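Local coordinates for protein TlmII (PDB 4HVM) that takes part in tallysomycin biosynthesis, has a condensation-type domain and may bind a phosphopantetheine arm, at residues Gly12-Ser17 and Val176-Pro181; Ala16-Arg21 and Pro334-Val339; Ala34-Arg39 and Leu121-Leu126. One frame throughout, in Å; residues are numbered along the deposited sequence.

Interaction 1 (Gly12-Ser17 and Val176-Pro181); sequences GLRRAS and VADFHP
The guanidinium of R14 meets A177 at its edge: CB of A177 lies in the guanidinium plane, and NE is the nearest atom, 3.5 Å from that CB. The carboxylate of D178 is placed differently. Its plane is only 11° from that of the guanidinium, yet OD2 stands well out of the guanidinium plane, so that no N-H of R14 points at it. NH1 of R14 and OD2 of D178 are 3.6 Å apart, a long salt bridge carried by charge alone. Of the other flat groups, the F179 ring has the backbone N of P181 over one face, towards the rim, and turns from R14 to touch L287 and L289.

R14 gets this far because its chain is extended from CG to NE, with CG anti to the backbone N (chi1 -169°). The two charged side chains cross at about a right angle.

A177 also serves the second half of the contact. Its carbonyl O lies 3.2 Å from CB of S17 and 3.4 Å from CA of S17, the latter a CA-H...O contact with an angle of 126° at the hydrogen. CB and O of one alanine thus face two different residues of 12-17, R14 before and S17 after the bend out of the strand. The backbone torsions of A177 and D178, with a weak bond from F179 N to V176 O (3.1 Å), describe a type I turn whose corners are the two residues touched.

R14 and A16 are bonded through their backbones to M78 and L76, which ties the strand to strand 76-80. The arrangement is that of an edge strand of a three-stranded antiparallel sheet, running into a helix N-cap at S17, held against a turn of a long interhelical loop within the condensation-domain fold.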
loop_
_atom_site.group_PDB
_atom_site.type_symbol
_atom_site.label_atom_id
_atom_site.label_comp_id
_atom_site.label_asym_id
_atom_site.label_seq_id
_atom_site.Cartn_x
_atom_site.Cartn_y
_atom_site.Cartn_z
ATOM N N GLY A 12 17.934 9.176 23.452
ATOM C CA GLY A 12 16.886 8.257 23.044
ATOM C C GLY A 12 16.522 8.393 21.577
ATOM O O GLY A 12 15.393 8.749 21.236
ATOM N N LEU A 13 17.487 8.114 20.705
ATOM C CA LEU A 13 17.279 8.205 19.262
ATOM C C LEU A 13 17.714 6.928 18.556
ATOM O O LEU A 13 18.904 6.691 18.368
ATOM C CB LEU A 13 18.029 9.402 18.669
ATOM C CG LEU A 13 17.328 10.761 18.645
ATOM C CD1 LEU A 13 17.260 11.389 20.033
ATOM C CD2 LEU A 13 18.023 11.692 17.662
ATOM N N ARG A 14 16.742 6.111 18.165
ATOM C CA ARG A 14 17.027 4.873 17.452
ATOM C C ARG A 14 17.238 5.147 15.964
ATOM O O ARG A 14 16.610 6.035 15.390
ATOM C CB ARG A 14 15.894 3.866 17.660
ATOM C CG ARG A 14 16.212 2.458 17.184
ATOM C CD ARG A 14 15.106 1.481 17.550
ATOM N NE ARG A 14 15.489 0.101 17.273
ATOM C CZ ARG A 14 16.146 -0.679 18.127
ATOM N NH1 ARG A 14 16.454 -1.924 17.793
ATOM N NH2 ARG A 14 16.497 -0.212 19.318
ATOM N N ARG A 15 18.133 4.386 15.346
ATOM C CA ARG A 15 18.399 4.531 13.922
ATOM C C ARG A 15 17.189 4.065 13.120
ATOM O O ARG A 15 16.481 3.144 13.524
ATOM C CB ARG A 15 19.635 3.723 13.530
ATOM C CG ARG A 15 20.244 4.104 12.190
ATOM C CD ARG A 15 20.844 5.501 12.236
ATOM N NE ARG A 15 21.774 5.737 11.135
ATOM C CZ ARG A 15 21.428 6.227 9.950
ATOM N NH1 ARG A 15 20.162 6.538 9.700
ATOM N NH2 ARG A 15 22.348 6.406 9.012
ATOM N N ALA A 16 16.953 4.708 11.981
ATOM C CA ALA A 16 15.824 4.358 11.127
ATOM C C ALA A 16 16.129 3.107 10.315
ATOM O O ALA A 16 17.281 2.852 9.962
ATOM C CB ALA A 16 15.475 5.511 10.208
ATOM N N SER A 17 15.090 2.336 10.009
ATOM C CA SER A 17 15.245 1.104 9.238
ATOM C C SER A 17 15.508 1.387 7.759
ATOM O O SER A 17 15.436 2.531 7.314
ATOM C CB SER A 17 14.015 0.205 9.397
ATOM O OG SER A 17 12.867 0.788 8.804
ATOM N N VAL A 176 13.149 -5.374 15.006
ATOM C CA VAL A 176 13.455 -5.587 13.593
ATOM C C VAL A 176 13.814 -4.296 12.861
ATOM O O VAL A 176 13.878 -4.270 11.633
ATOM C CB VAL A 176 12.285 -6.273 12.856
ATOM C CG1 VAL A 176 12.030 -7.655 13.437
ATOM C CG2 VAL A 176 11.031 -5.417 12.934
ATOM N N ALA A 177 14.049 -3.228 13.615
ATOM C CA ALA A 177 14.426 -1.952 13.020
ATOM C C ALA A 177 15.794 -2.047 12.354
ATOM O O ALA A 177 16.046 -1.396 11.341
ATOM C CB ALA A 177 14.418 -0.855 14.062
ATOM N N ASP A 178 16.673 -2.864 12.927
ATOM C CA ASP A 178 18.017 -3.047 12.390
ATOM C C ASP A 178 18.044 -4.158 11.349
ATOM O O ASP A 178 19.070 -4.396 10.713
ATOM C CB ASP A 178 19.000 -3.375 13.514
ATOM C CG ASP A 178 18.968 -2.354 14.635
ATOM O OD1 ASP A 178 18.580 -1.195 14.375
ATOM O OD2 ASP A 178 19.334 -2.712 15.776
ATOM N N PHE A 179 16.913 -4.839 11.178
ATOM C CA PHE A 179 16.841 -5.977 10.265
ATOM C C PHE A 179 16.969 -5.575 8.800
ATOM O O PHE A 179 16.415 -4.566 8.365
ATOM C CB PHE A 179 15.552 -6.773 10.479
ATOM C CG PHE A 179 15.367 -7.895 9.498
ATOM C CD1 PHE A 179 16.114 -9.057 9.609
ATOM C CD2 PHE A 179 14.445 -7.790 8.467
ATOM C CE1 PHE A 179 15.950 -10.093 8.712
ATOM C CE2 PHE A 179 14.274 -8.823 7.565
ATOM C CZ PHE A 179 15.028 -9.977 7.688
ATOM N N HIS A 180 17.705 -6.386 8.046
ATOM C CA HIS A 180 17.899 -6.169 6.618
ATOM C C HIS A 180 18.034 -7.520 5.929
ATOM O O HIS A 180 18.887 -8.325 6.300
ATOM C CB HIS A 180 19.154 -5.330 6.374
ATOM C CG HIS A 180 19.187 -4.658 5.035
ATOM N ND1 HIS A 180 19.281 -5.358 3.851
ATOM C CD2 HIS A 180 19.149 -3.348 4.696
ATOM C CE1 HIS A 180 19.293 -4.507 2.839
ATOM N NE2 HIS A 180 19.214 -3.282 3.325
ATOM N N PRO A 181 17.187 -7.777 4.922
ATOM C CA PRO A 181 17.184 -9.048 4.187
ATOM C C PRO A 181 18.532 -9.336 3.534
ATOM O O PRO A 181 18.830 -10.490 3.228
ATOM C CB PRO A 181 16.122 -8.820 3.109
ATOM C CG PRO A 181 15.230 -7.776 3.667
ATOM C CD PRO A 181 16.134 -6.866 4.445
#

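Interaction 2 (Ala16-Arg21 and Pro334-Val339); sequences ASFLQR and PYHDVV
F18 reaches H336 and P334 from the first turn of helix 18-27, just after the N-cap S17, and so joins two helix N-termini, since P334 is itself the N-cap of helix 335-344. The two helices probably belong to the two lobes of a condensation-domain fold, which the contact would then join. With CG between the backbone N and the carbonyl carbon (chi1 76°), the ring is carried to P334 and H336. CB packs on CD2 of H180. CD1 is approached obliquely by the carbonyl O of F179; CD2 comes 3.9 Å from NE2 of H336 and 4.1 Å from CG of P334. CE2 is nearer to that proline carbon, at 4.0 Å. CD of P181 lies over one face, nearest CZ, and CG of L19 covers the opposite face, offset to the rim.

H336 and F18 meet edge to edge: NE2 is close to the phenyl plane, and CD2 of F18 lies in the imidazole plane, though the two side chains cross at about a right angle. P334 CG approaches the phenyl obliquely. NE2 of H336 is also 3.1 Å from the carbonyl O of F18, but the angle is too poor for a hydrogen bond.

The turn carrying F18 is braced from within. NE of R21 donates to A16 O at 3.2 Å, from above the carbonyl plane, while the N of S17 gives a straight bond (2.9 Å, 165°) to a lone pair of OE1 of Q20.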
loop_
_atom_site.group_PDB
_atom_site.type_symbol
_atom_site.label_atom_id
_atom_site.label_comp_id
_atom_site.label_asym_id
_atom_site.label_seq_id
_atom_site.Cartn_x
_atom_site.Cartn_y
_atom_site.Cartn_z
ATOM N N ALA A 16 16.953 4.708 11.981
ATOM C CA ALA A 16 15.824 4.358 11.127
ATOM C C ALA A 16 16.129 3.107 10.315
ATOM O O ALA A 16 17.281 2.852 9.962
ATOM C CB ALA A 16 15.475 5.511 10.208
ATOM N N SER A 17 15.090 2.336 10.009
ATOM C CA SER A 17 15.245 1.104 9.238
ATOM C C SER A 17 15.508 1.387 7.759
ATOM O O SER A 17 15.436 2.531 7.314
ATOM C CB SER A 17 14.015 0.205 9.397
ATOM O OG SER A 17 12.867 0.788 8.804
ATOM N N PHE A 18 15.801 0.336 6.999
ATOM C CA PHE A 18 16.171 0.485 5.593
ATOM C C PHE A 18 15.004 0.901 4.691
ATOM O O PHE A 18 15.205 1.558 3.667
ATOM C CB PHE A 18 16.826 -0.798 5.078
ATOM C CG PHE A 18 15.858 -1.911 4.797
ATOM C CD1 PHE A 18 15.267 -2.627 5.827
ATOM C CD2 PHE A 18 15.552 -2.250 3.492
ATOM C CE1 PHE A 18 14.378 -3.660 5.550
ATOM C CE2 PHE A 18 14.671 -3.275 3.210
ATOM C CZ PHE A 18 14.082 -3.981 4.238
ATOM N N LEU A 19 13.790 0.518 5.071
ATOM C CA LEU A 19 12.599 0.917 4.326
ATOM C C LEU A 19 12.214 2.352 4.658
ATOM O O LEU A 19 11.660 3.065 3.822
ATOM C CB LEU A 19 11.430 -0.025 4.625
ATOM C CG LEU A 19 11.548 -1.435 4.034
ATOM C CD1 LEU A 19 10.376 -2.303 4.460
ATOM C CD2 LEU A 19 11.672 -1.389 2.513
ATOM N N GLN A 20 12.508 2.767 5.887
ATOM C CA GLN A 20 12.287 4.147 6.306
ATOM C C GLN A 20 13.295 5.072 5.637
ATOM O O GLN A 20 12.937 6.141 5.146
ATOM C CB GLN A 20 12.382 4.273 7.826
ATOM C CG GLN A 20 11.211 3.660 8.567
ATOM C CD GLN A 20 11.387 3.714 10.064
ATOM O OE1 GLN A 20 12.488 3.515 10.578
ATOM N NE2 GLN A 20 10.302 3.986 10.777
ATOM N N ARG A 21 14.557 4.653 5.625
ATOM C CA ARG A 21 15.610 5.391 4.935
ATOM C C ARG A 21 15.298 5.527 3.446
ATOM O O ARG A 21 15.465 6.597 2.861
ATOM C CB ARG A 21 16.962 4.693 5.121
ATOM C CG ARG A 21 17.829 5.284 6.229
ATOM C CD ARG A 21 19.143 4.521 6.400
ATOM N NE ARG A 21 18.991 3.349 7.261
ATOM C CZ ARG A 21 19.154 2.089 6.864
ATOM N NH1 ARG A 21 19.487 1.820 5.609
ATOM N NH2 ARG A 21 18.991 1.096 7.728
ATOM N N PRO A 334 16.003 -4.152 -2.356
ATOM C CA PRO A 334 15.084 -3.090 -1.933
ATOM C C PRO A 334 14.811 -2.074 -3.041
ATOM O O PRO A 334 15.735 -1.666 -3.748
ATOM C CB PRO A 334 15.829 -2.436 -0.770
ATOM C CG PRO A 334 16.653 -3.536 -0.198
ATOM C CD PRO A 334 17.086 -4.365 -1.380
ATOM N N TYR A 335 13.545 -1.689 -3.185
ATOM C CA TYR A 335 13.111 -0.825 -4.279
ATOM C C TYR A 335 13.909 0.468 -4.365
ATOM O O TYR A 335 14.211 0.940 -5.459
ATOM C CB TYR A 335 11.621 -0.510 -4.156
ATOM C CG TYR A 335 11.063 0.283 -5.315
ATOM C CD1 TYR A 335 10.711 -0.343 -6.499
ATOM C CD2 TYR A 335 10.881 1.657 -5.220
ATOM C CE1 TYR A 335 10.198 0.375 -7.558
ATOM C CE2 TYR A 335 10.369 2.387 -6.276
ATOM C CZ TYR A 335 10.029 1.740 -7.442
ATOM O OH TYR A 335 9.519 2.460 -8.498
ATOM N N HIS A 336 14.252 1.032 -3.213
ATOM C CA HIS A 336 15.041 2.256 -3.183
ATOM C C HIS A 336 16.464 1.999 -3.665
ATOM O O HIS A 336 17.074 2.856 -4.301
ATOM C CB HIS A 336 15.040 2.877 -1.783
ATOM C CG HIS A 336 15.657 2.010 -0.730
ATOM N ND1 HIS A 336 17.005 2.031 -0.447
ATOM C CD2 HIS A 336 15.108 1.107 0.116
ATOM C CE1 HIS A 336 17.262 1.173 0.524
ATOM N NE2 HIS A 336 16.129 0.598 0.883
ATOM N N ASP A 337 16.981 0.808 -3.374
ATOM C CA ASP A 337 18.312 0.422 -3.827
ATOM C C ASP A 337 18.312 0.165 -5.329
ATOM O O ASP A 337 19.308 0.411 -6.008
ATOM C CB ASP A 337 18.810 -0.813 -3.075
ATOM C CG ASP A 337 19.267 -0.490 -1.665
ATOM O OD1 ASP A 337 19.922 0.560 -1.477
ATOM O OD2 ASP A 337 18.976 -1.287 -0.747
ATOM N N VAL A 338 17.187 -0.328 -5.841
ATOM C CA VAL A 338 17.023 -0.534 -7.276
ATOM C C VAL A 338 16.949 0.807 -7.998
ATOM O O VAL A 338 17.590 1.000 -9.030
ATOM C CB VAL A 338 15.765 -1.370 -7.591
ATOM C CG1 VAL A 338 15.457 -1.339 -9.078
ATOM C CG2 VAL A 338 15.951 -2.800 -7.120
ATOM N N VAL A 339 16.171 1.730 -7.437
ATOM C CA VAL A 339 16.012 3.068 -8.001
ATOM C C VAL A 339 17.344 3.810 -8.069
ATOM O O VAL A 339 17.698 4.375 -9.105
ATOM C CB VAL A 339 14.995 3.900 -7.196
ATOM C CG1 VAL A 339 15.137 5.379 -7.515
ATOM C CG2 VAL A 339 13.578 3.417 -7.471
#

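Interaction 3 (Ala34-Arg39 and Leu121-Leu126); sequences AAFAAR and LVRLHL. With SO4 (sulfate ion), chain F.
F36 places one end of its ring between R123 and L121. CE2 of F36 is 3.3 Å from NH2 of R123 and 3.4 Å from the carbonyl O of L121, and both approach the ring obliquely. The phenyl and guanidinium planes differ by 23°, although the two side chains cross at about a right angle. At the ring tip, CZ of F36 touches CD2 of L121 at 4.0 Å, the apolar part of the contact.

The next shell explains the spacing. Strand 133-141 runs between strands 36-44 and 122-128 in the mixed sheet: A37 bonds through its backbone to A140, and R123 to V139. The closest CA atoms of the two segments, those of F36 and L121, are therefore 8.5 Å apart, and side chains bridge the intervening strand. H141 of that strand also meets the F36 ring, the planes inclined at about 75°. H141 and Q142 probably begin a variant of the condensation-domain HHxxxDG motif, with glutamine at the second histidine. R123 is positioned by a salt bridge from NH1 to D109 of helix 98-110, a carboxylate that H125 NE2 also grips.

Further along 34-39, R39 NH2 holds a sulfate, probably from the crystallisation liquor, through weak bonds to O4 (2.7 Å) and O3 (2.9 Å). CB of A37 is 3.3 Å from O3.

All three touching residues are buried. D109 probably offsets the charge of R123, which also has R112 near it, consistent with a guanidinium beside a buried ring; the carboxylate is probably its main partner, while the charge would probably polarise the ring.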
loop_
_atom_site.group_PDB
_atom_site.type_symbol
_atom_site.label_atom_id
_atom_site.label_comp_id
_atom_site.label_asym_id
_atom_site.label_seq_id
_atom_site.Cartn_x
_atom_site.Cartn_y
_atom_site.Cartn_z
ATOM N N ALA A 34 1.709 13.270 0.787
ATOM C CA ALA A 34 1.945 12.130 -0.094
ATOM C C ALA A 34 2.356 10.896 0.694
ATOM O O ALA A 34 2.281 9.774 0.191
ATOM C CB ALA A 34 3.001 12.467 -1.130
ATOM N N ALA A 35 2.801 11.107 1.928
ATOM C CA ALA A 35 3.249 10.009 2.773
ATOM C C ALA A 35 2.113 9.430 3.603
ATOM O O ALA A 35 2.314 8.478 4.357
ATOM C CB ALA A 35 4.365 10.479 3.687
ATOM N N PHE A 36 0.923 10.002 3.465
ATOM C CA PHE A 36 -0.192 9.633 4.331
ATOM C C PHE A 36 -1.273 8.819 3.634
ATOM O O PHE A 36 -1.553 9.009 2.451
ATOM C CB PHE A 36 -0.807 10.874 4.990
ATOM C CG PHE A 36 -0.052 11.349 6.193
ATOM C CD1 PHE A 36 1.082 12.127 6.045
ATOM C CD2 PHE A 36 -0.465 11.006 7.471
ATOM C CE1 PHE A 36 1.791 12.560 7.145
ATOM C CE2 PHE A 36 0.240 11.435 8.579
ATOM C CZ PHE A 36 1.371 12.215 8.414
ATOM N N ALA A 37 -1.876 7.911 4.394
ATOM C CA ALA A 37 -2.966 7.084 3.904
ATOM C C ALA A 37 -4.016 6.974 4.997
ATOM O O ALA A 37 -3.701 7.108 6.180
ATOM C CB ALA A 37 -2.457 5.705 3.525
ATOM N N ALA A 38 -5.260 6.721 4.607
ATOM C CA ALA A 38 -6.341 6.607 5.579
ATOM C C ALA A 38 -7.153 5.328 5.404
ATOM O O ALA A 38 -7.573 4.994 4.299
ATOM C CB ALA A 38 -7.249 7.824 5.498
ATOM N N ARG A 39 -7.365 4.616 6.505
ATOM C CA ARG A 39 -8.243 3.454 6.527
ATOM C C ARG A 39 -9.138 3.565 7.752
ATOM O O ARG A 39 -8.852 4.347 8.659
ATOM C CB ARG A 39 -7.430 2.160 6.581
ATOM C CG ARG A 39 -6.486 1.968 5.400
ATOM C CD ARG A 39 -7.245 1.854 4.092
ATOM N NE ARG A 39 -6.534 2.505 2.996
ATOM C CZ ARG A 39 -5.647 1.898 2.215
ATOM N NH1 ARG A 39 -5.361 0.618 2.410
ATOM N NH2 ARG A 39 -5.046 2.568 1.240
ATOM N N LEU A 121 2.294 11.642 13.738
ATOM C CA LEU A 121 2.248 11.083 12.390
ATOM C C LEU A 121 1.240 9.942 12.266
ATOM O O LEU A 121 1.038 9.395 11.182
ATOM C CB LEU A 121 3.640 10.617 11.959
ATOM C CG LEU A 121 4.730 11.685 11.968
ATOM C CD1 LEU A 121 6.056 11.104 11.510
ATOM C CD2 LEU A 121 4.326 12.850 11.086
ATOM N N VAL A 122 0.621 9.580 13.385
ATOM C CA VAL A 122 -0.450 8.592 13.391
ATOM C C VAL A 122 -1.640 9.143 14.159
ATOM O O VAL A 122 -1.615 9.223 15.385
ATOM C CB VAL A 122 -0.004 7.268 14.028
ATOM C CG1 VAL A 122 -1.181 6.312 14.143
ATOM C CG2 VAL A 122 1.120 6.642 13.214
ATOM N N ARG A 123 -2.680 9.533 13.428
ATOM C CA ARG A 123 -3.873 10.112 14.036
ATOM C C ARG A 123 -5.034 9.122 14.033
ATOM O O ARG A 123 -5.373 8.556 12.997
ATOM C CB ARG A 123 -4.271 11.396 13.302
ATOM C CG ARG A 123 -3.247 12.511 13.429
ATOM C CD ARG A 123 -3.478 13.618 12.414
ATOM N NE ARG A 123 -2.249 13.922 11.689
ATOM C CZ ARG A 123 -2.162 14.012 10.366
ATOM N NH1 ARG A 123 -3.240 13.835 9.613
ATOM N NH2 ARG A 123 -0.997 14.287 9.797
ATOM N N LEU A 124 -5.637 8.912 15.198
ATOM C CA LEU A 124 -6.808 8.053 15.300
ATOM C C LEU A 124 -8.057 8.917 15.335
ATOM O O LEU A 124 -8.158 9.831 16.151
ATOM C CB LEU A 124 -6.734 7.162 16.541
ATOM C CG LEU A 124 -5.601 6.143 16.573
ATOM C CD1 LEU A 124 -5.702 5.253 17.800
ATOM C CD2 LEU A 124 -5.604 5.310 15.299
ATOM N N HIS A 125 -8.999 8.638 14.439
ATOM C CA HIS A 125 -10.254 9.380 14.396
ATOM C C HIS A 125 -11.407 8.551 14.960
ATOM O O HIS A 125 -11.596 7.396 14.580
ATOM C CB HIS A 125 -10.569 9.828 12.966
ATOM C CG HIS A 125 -9.629 10.867 12.434
ATOM N ND1 HIS A 125 -9.943 12.208 12.402
ATOM C CD2 HIS A 125 -8.383 10.760 11.912
ATOM C CE1 HIS A 125 -8.930 12.884 11.886
ATOM N NE2 HIS A 125 -7.972 12.028 11.580
ATOM N N LEU A 126 -12.166 9.143 15.877
ATOM C CA LEU A 126 -13.369 8.517 16.411
ATOM C C LEU A 126 -14.573 9.312 15.911
ATOM O O LEU A 126 -14.948 10.325 16.500
ATOM C CB LEU A 126 -13.327 8.489 17.943
ATOM C CG LEU A 126 -14.231 7.500 18.683
ATOM C CD1 LEU A 126 -13.654 7.201 20.054
ATOM C CD2 LEU A 126 -15.652 8.028 18.815
HETATM S S SO4 F . -3.218 4.676 -0.421
HETATM O O1 SO4 F . -3.994 4.777 -1.655
HETATM O O2 SO4 F . -1.997 5.472 -0.524
HETATM O O3 SO4 F . -4.024 5.175 0.690
HETATM O O4 SO4 F . -2.856 3.280 -0.188
#

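Interactions 1 and 2 share A16 and S17, and their centres are 12 Å apart. They also touch: NH1 of R15 is 4.0 Å from CD of R21, and the F18 ring touches both the loop 176-181 and the start of helix 335-344. Interaction 3 is separate, its centre about 22 Å from each of the others, with nearest atoms about 11 Å from interaction 1 and about 8 Å from interaction 2. Along the chain it is nested within the loops that both close. The probable motif at H141-Q142 relates interactions 2 and 3: Q20 NE2 bonds to M143 O, and A35 pairs with Q142. The sulfate sits on 34-39 only.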